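Local coordinates for protein NADPH-quinone reductase (Pediococcus pentosaceus ATCC 25745, PDB 3HA2) that probably acts as a flavin-binding NAD(P)H:quinone oxidoreductase, of which this chain is the flavodoxin-like domain, at residues A[49-61]-A[89-101]. Numbering follows the deposited sequence.
Sequences LLQNDRIILEFPL and ALEGKELGIVVST
The guanidinium of Arg-54 meets Glu-94 at its edge in a salt bridge: NE and NH2, 2.7 Å and 2.8 Å away, both hydrogen-bond to OE1, which sits in the guanidinium plane. Arginine suits a glutamate here because two adjacent N-H groups can share one oxygen. The carboxylate is turned 30° from that plane, and both donors reach OE1 from one face, tilted out of the carboxylate plane, NE on the anti side and NH2 on the syn side; NH2 also bonds Asn-166 O. The ring of Phe-59 is approached obliquely by two branched residues, CE1 lying 3.8 Å from Ile-97 CG2 and CE2 3.7 Å from Val-99 CG2. With CG between the backbone N and carbonyl carbon (chi1 57°), the ring swings toward strand 94-101.

Strands 54-60 and 94-101 run parallel, central in the flavodoxin-like sheet, laddered by bonds such as Leu-57 N to Gly-96 O (2.8 Å). Leu-57, Leu-95 and Ile-97 interlock on the Phe-59 face, covered by helix 123-131; on the Arg-54 face Ile-56 CG2 packs 3.6 Å from Val-98 CG2. Gly-96 suits its place because a side chain would crowd Ile-56 CG1.

Before the strands, Lys-93 runs extended until a bend at chi4 (-70°) delivers NZ 2.7 Å from Asn-52 O, with weak bonds to Leu-49 O and Leu-50 O; a long amine suits these carbonyls ending helix 42-50 and in the following loop.

Replacing Arg-54 with a leucine would probably strand the Glu-94 carboxylate without its cationic mate and cost Asn-166 O a donor. The contact thus joins an apolar Phe-59 face to charged groups at the strands' beginnings, where lysine and carbonyls probably stabilise one another electrostatically.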
loop_
_atom_site.group_PDB
_atom_site.type_symbol
_atom_site.label_atom_id
_atom_site.label_comp_id
_atom_site.label_asym_id
_atom_site.label_seq_id
_atom_site.Cartn_x
_atom_site.Cartn_y
_atom_site.Cartn_z
ATOM N N LEU A 49 15.710 -10.007 9.897
ATOM C CA LEU A 49 14.686 -9.583 10.857
ATOM C C LEU A 49 14.899 -10.190 12.240
ATOM O O LEU A 49 14.833 -9.483 13.257
ATOM C CB LEU A 49 13.290 -9.918 10.351
ATOM C CG LEU A 49 12.867 -9.100 9.132
ATOM C CD1 LEU A 49 11.693 -9.801 8.470
ATOM C CD2 LEU A 49 12.467 -7.706 9.526
ATOM N N LEU A 50 15.176 -11.490 12.272
ATOM C CA LEU A 50 15.343 -12.198 13.537
ATOM C C LEU A 50 16.526 -11.657 14.336
ATOM O O LEU A 50 16.519 -11.727 15.562
ATOM C CB LEU A 50 15.499 -13.704 13.303
ATOM C CG LEU A 50 14.259 -14.499 12.870
ATOM C CD1 LEU A 50 14.628 -15.954 12.585
ATOM C CD2 LEU A 50 13.166 -14.441 13.919
ATOM N N GLN A 51 17.523 -11.128 13.632
ATOM C CA GLN A 51 18.781 -10.677 14.233
ATOM C C GLN A 51 18.713 -9.220 14.705
ATOM O O GLN A 51 19.678 -8.704 15.264
ATOM C CB GLN A 51 19.921 -10.806 13.218
ATOM C CG GLN A 51 20.297 -12.238 12.851
ATOM C CD GLN A 51 21.269 -12.301 11.679
ATOM O OE1 GLN A 51 21.061 -13.054 10.726
ATOM N NE2 GLN A 51 22.329 -11.502 11.739
ATOM N N ASN A 52 17.597 -8.545 14.446
ATOM C CA ASN A 52 17.501 -7.120 14.790
ATOM C C ASN A 52 16.328 -6.815 15.702
ATOM O O ASN A 52 15.344 -7.556 15.713
ATOM C CB ASN A 52 17.498 -6.244 13.530
ATOM C CG ASN A 52 18.857 -6.212 12.850
ATOM O OD1 ASN A 52 19.656 -5.302 13.092
ATOM N ND2 ASN A 52 19.146 -7.224 12.034
ATOM N N ASP A 53 16.455 -5.736 16.483
ATOM C CA ASP A 53 15.461 -5.330 17.482
ATOM C C ASP A 53 14.572 -4.201 16.983
ATOM O O ASP A 53 13.403 -4.121 17.336
ATOM C CB ASP A 53 16.166 -4.851 18.762
ATOM C CG ASP A 53 17.128 -5.874 19.307
ATOM O OD1 ASP A 53 16.651 -6.965 19.690
ATOM O OD2 ASP A 53 18.353 -5.597 19.348
ATOM N N ARG A 54 15.137 -3.312 16.185
ATOM C CA ARG A 54 14.365 -2.217 15.617
ATOM C C ARG A 54 14.462 -2.316 14.100
ATOM O O ARG A 54 15.553 -2.374 13.543
ATOM C CB ARG A 54 14.901 -0.861 16.093
ATOM C CG ARG A 54 14.168 0.326 15.490
ATOM C CD ARG A 54 14.670 1.651 16.090
ATOM N NE ARG A 54 14.367 1.735 17.517
ATOM C CZ ARG A 54 14.862 2.658 18.339
ATOM N NH1 ARG A 54 15.702 3.588 17.885
ATOM N NH2 ARG A 54 14.531 2.639 19.626
ATOM N N ILE A 55 13.305 -2.345 13.453
ATOM C CA ILE A 55 13.215 -2.528 12.019
ATOM C C ILE A 55 12.635 -1.238 11.469
ATOM O O ILE A 55 11.527 -0.838 11.840
ATOM C CB ILE A 55 12.269 -3.715 11.621
ATOM C CG1 ILE A 55 12.458 -4.979 12.509
ATOM C CG2 ILE A 55 12.394 -4.022 10.124
ATOM C CD1 ILE A 55 13.871 -5.586 12.536
ATOM N N ILE A 56 13.393 -0.587 10.600
ATOM C CA ILE A 56 12.949 0.655 10.002
ATOM C C ILE A 56 12.713 0.444 8.513
ATOM O O ILE A 56 13.576 -0.075 7.804
ATOM C CB ILE A 56 13.974 1.765 10.256
ATOM C CG1 ILE A 56 13.951 2.147 11.743
ATOM C CG2 ILE A 56 13.723 2.957 9.345
ATOM C CD1 ILE A 56 15.155 2.970 12.197
ATOM N N LEU A 57 11.537 0.824 8.042
ATOM C CA LEU A 57 11.281 0.750 6.608
ATOM C C LEU A 57 11.438 2.144 6.053
ATOM O O LEU A 57 10.761 3.080 6.494
ATOM C CB LEU A 57 9.877 0.246 6.325
ATOM C CG LEU A 57 9.473 -1.032 7.065
ATOM C CD1 LEU A 57 8.038 -1.395 6.624
ATOM C CD2 LEU A 57 10.446 -2.193 6.846
ATOM N N GLU A 58 12.335 2.264 5.082
ATOM C CA GLU A 58 12.754 3.559 4.543
ATOM C C GLU A 58 12.417 3.626 3.047
ATOM O O GLU A 58 13.004 2.900 2.210
ATOM C CB GLU A 58 14.259 3.734 4.781
ATOM C CG GLU A 58 14.828 5.030 4.259
ATOM C CD GLU A 58 16.142 5.391 4.899
ATOM O OE1 GLU A 58 16.372 5.038 6.082
ATOM O OE2 GLU A 58 16.948 6.051 4.209
ATOM N N PHE A 59 11.484 4.509 2.697
ATOM C CA PHE A 59 10.986 4.536 1.322
ATOM C C PHE A 59 10.390 5.886 0.922
ATOM O O PHE A 59 9.984 6.666 1.786
ATOM C CB PHE A 59 9.931 3.426 1.150
ATOM C CG PHE A 59 8.749 3.526 2.120
ATOM C CD1 PHE A 59 8.774 2.894 3.372
ATOM C CD2 PHE A 59 7.615 4.261 1.773
ATOM C CE1 PHE A 59 7.685 2.997 4.263
ATOM C CE2 PHE A 59 6.517 4.360 2.652
ATOM C CZ PHE A 59 6.555 3.722 3.897
ATOM N N PRO A 60 10.322 6.153 -0.392
ATOM C CA PRO A 60 9.595 7.327 -0.889
ATOM C C PRO A 60 8.102 7.049 -0.994
ATOM O O PRO A 60 7.678 5.923 -1.276
ATOM C CB PRO A 60 10.206 7.544 -2.268
ATOM C CG PRO A 60 10.564 6.168 -2.733
ATOM C CD PRO A 60 10.971 5.399 -1.484
ATOM N N LEU A 61 7.303 8.077 -0.771
ATOM C CA LEU A 61 5.862 7.925 -0.841
ATOM C C LEU A 61 5.449 7.969 -2.331
ATOM O O LEU A 61 5.718 8.952 -3.040
ATOM C CB LEU A 61 5.208 9.050 -0.034
ATOM C CG LEU A 61 3.712 8.964 0.220
ATOM C CD1 LEU A 61 3.442 7.896 1.275
ATOM C CD2 LEU A 61 3.136 10.329 0.632
ATOM N N ALA A 89 7.287 -14.032 14.994
ATOM C CA ALA A 89 8.732 -13.830 15.017
ATOM C C ALA A 89 9.121 -12.412 15.415
ATOM O O ALA A 89 10.192 -12.193 15.998
ATOM C CB ALA A 89 9.331 -14.178 13.659
ATOM N N LEU A 90 8.231 -11.465 15.124
ATOM C CA LEU A 90 8.507 -10.040 15.324
ATOM C C LEU A 90 8.073 -9.498 16.670
ATOM O O LEU A 90 8.287 -8.315 16.949
ATOM C CB LEU A 90 7.866 -9.220 14.196
ATOM C CG LEU A 90 8.173 -9.739 12.781
ATOM C CD1 LEU A 90 7.305 -9.027 11.765
ATOM C CD2 LEU A 90 9.649 -9.581 12.433
ATOM N N GLU A 91 7.500 -10.352 17.522
ATOM C CA GLU A 91 6.918 -9.879 18.786
ATOM C C GLU A 91 7.941 -9.134 19.631
ATOM O O GLU A 91 9.018 -9.657 19.896
ATOM C CB GLU A 91 6.350 -11.045 19.605
ATOM C CG GLU A 91 5.681 -10.589 20.903
ATOM C CD GLU A 91 5.011 -11.724 21.655
ATOM O OE1 GLU A 91 5.173 -12.907 21.256
ATOM O OE2 GLU A 91 4.314 -11.423 22.648
ATOM N N GLY A 92 7.605 -7.916 20.052
ATOM C CA GLY A 92 8.504 -7.120 20.894
ATOM C C GLY A 92 9.513 -6.251 20.147
ATOM O O GLY A 92 10.188 -5.413 20.766
ATOM N N LYS A 93 9.655 -6.462 18.840
ATOM C CA LYS A 93 10.531 -5.612 18.023
ATOM C C LYS A 93 9.813 -4.287 17.760
ATOM O O LYS A 93 8.580 -4.204 17.877
ATOM C CB LYS A 93 10.916 -6.307 16.702
ATOM C CG LYS A 93 11.655 -7.631 16.891
ATOM C CD LYS A 93 11.953 -8.322 15.541
ATOM C CE LYS A 93 12.489 -9.731 15.752
ATOM N NZ LYS A 93 13.872 -9.689 16.340
ATOM N N GLU A 94 10.588 -3.250 17.445
ATOM C CA GLU A 94 10.038 -1.936 17.150
ATOM C C GLU A 94 9.982 -1.799 15.646
ATOM O O GLU A 94 10.890 -2.260 14.952
ATOM C CB GLU A 94 10.890 -0.810 17.752
ATOM C CG GLU A 94 10.789 -0.723 19.272
ATOM C CD GLU A 94 11.830 0.180 19.896
ATOM O OE1 GLU A 94 12.916 0.351 19.322
ATOM O OE2 GLU A 94 11.559 0.718 20.993
ATOM N N LEU A 95 8.898 -1.194 15.152
ATOM C CA LEU A 95 8.755 -0.916 13.723
ATOM C C LEU A 95 8.791 0.593 13.552
ATOM O O LEU A 95 8.000 1.296 14.178
ATOM C CB LEU A 95 7.434 -1.439 13.171
ATOM C CG LEU A 95 7.242 -1.189 11.663
ATOM C CD1 LEU A 95 8.306 -1.963 10.810
ATOM C CD2 LEU A 95 5.818 -1.526 11.192
ATOM N N GLY A 96 9.703 1.068 12.711
ATOM C CA GLY A 96 9.801 2.492 12.374
ATOM C C GLY A 96 9.623 2.693 10.880
ATOM O O GLY A 96 9.812 1.767 10.075
ATOM N N ILE A 97 9.274 3.915 10.512
ATOM C CA ILE A 97 9.026 4.281 9.125
ATOM C C ILE A 97 9.760 5.580 8.855
ATOM O O ILE A 97 9.544 6.583 9.562
ATOM C CB ILE A 97 7.499 4.494 8.877
ATOM C CG1 ILE A 97 6.699 3.214 9.192
ATOM C CG2 ILE A 97 7.254 5.041 7.438
ATOM C CD1 ILE A 97 6.966 2.045 8.268
ATOM N N VAL A 98 10.656 5.568 7.870
ATOM C CA VAL A 98 11.264 6.815 7.368
ATOM C C VAL A 98 10.711 7.025 5.959
ATOM O O VAL A 98 11.163 6.377 5.017
ATOM C CB VAL A 98 12.809 6.751 7.367
ATOM C CG1 VAL A 98 13.419 8.077 6.804
ATOM C CG2 VAL A 98 13.314 6.502 8.807
ATOM N N VAL A 99 9.703 7.900 5.834
ATOM C CA VAL A 99 8.987 8.075 4.569
ATOM C C VAL A 99 9.272 9.442 3.971
ATOM O O VAL A 99 9.107 10.458 4.635
ATOM C CB VAL A 99 7.441 7.808 4.718
ATOM C CG1 VAL A 99 6.801 8.689 5.829
ATOM C CG2 VAL A 99 6.738 7.995 3.384
ATOM N N SER A 100 9.749 9.462 2.733
ATOM C CA SER A 100 10.128 10.730 2.128
ATOM C C SER A 100 9.092 11.133 1.082
ATOM O O SER A 100 8.471 10.266 0.433
ATOM C CB SER A 100 11.553 10.659 1.563
ATOM O OG SER A 100 11.627 9.683 0.555
ATOM N N THR A 101 8.852 12.438 0.973
ATOM C CA THR A 101 7.885 12.957 0.009
ATOM C C THR A 101 8.511 14.157 -0.713
ATOM O O THR A 101 9.365 14.812 -0.166
ATOM C CB THR A 101 6.546 13.415 0.677
ATOM O OG1 THR A 101 6.675 14.757 1.161
ATOM C CG2 THR A 101 6.130 12.517 1.823
HETATM O O HOH W 1 14.410 -12.451 17.089
HETATM O O HOH W 2 14.182 -8.789 19.334
#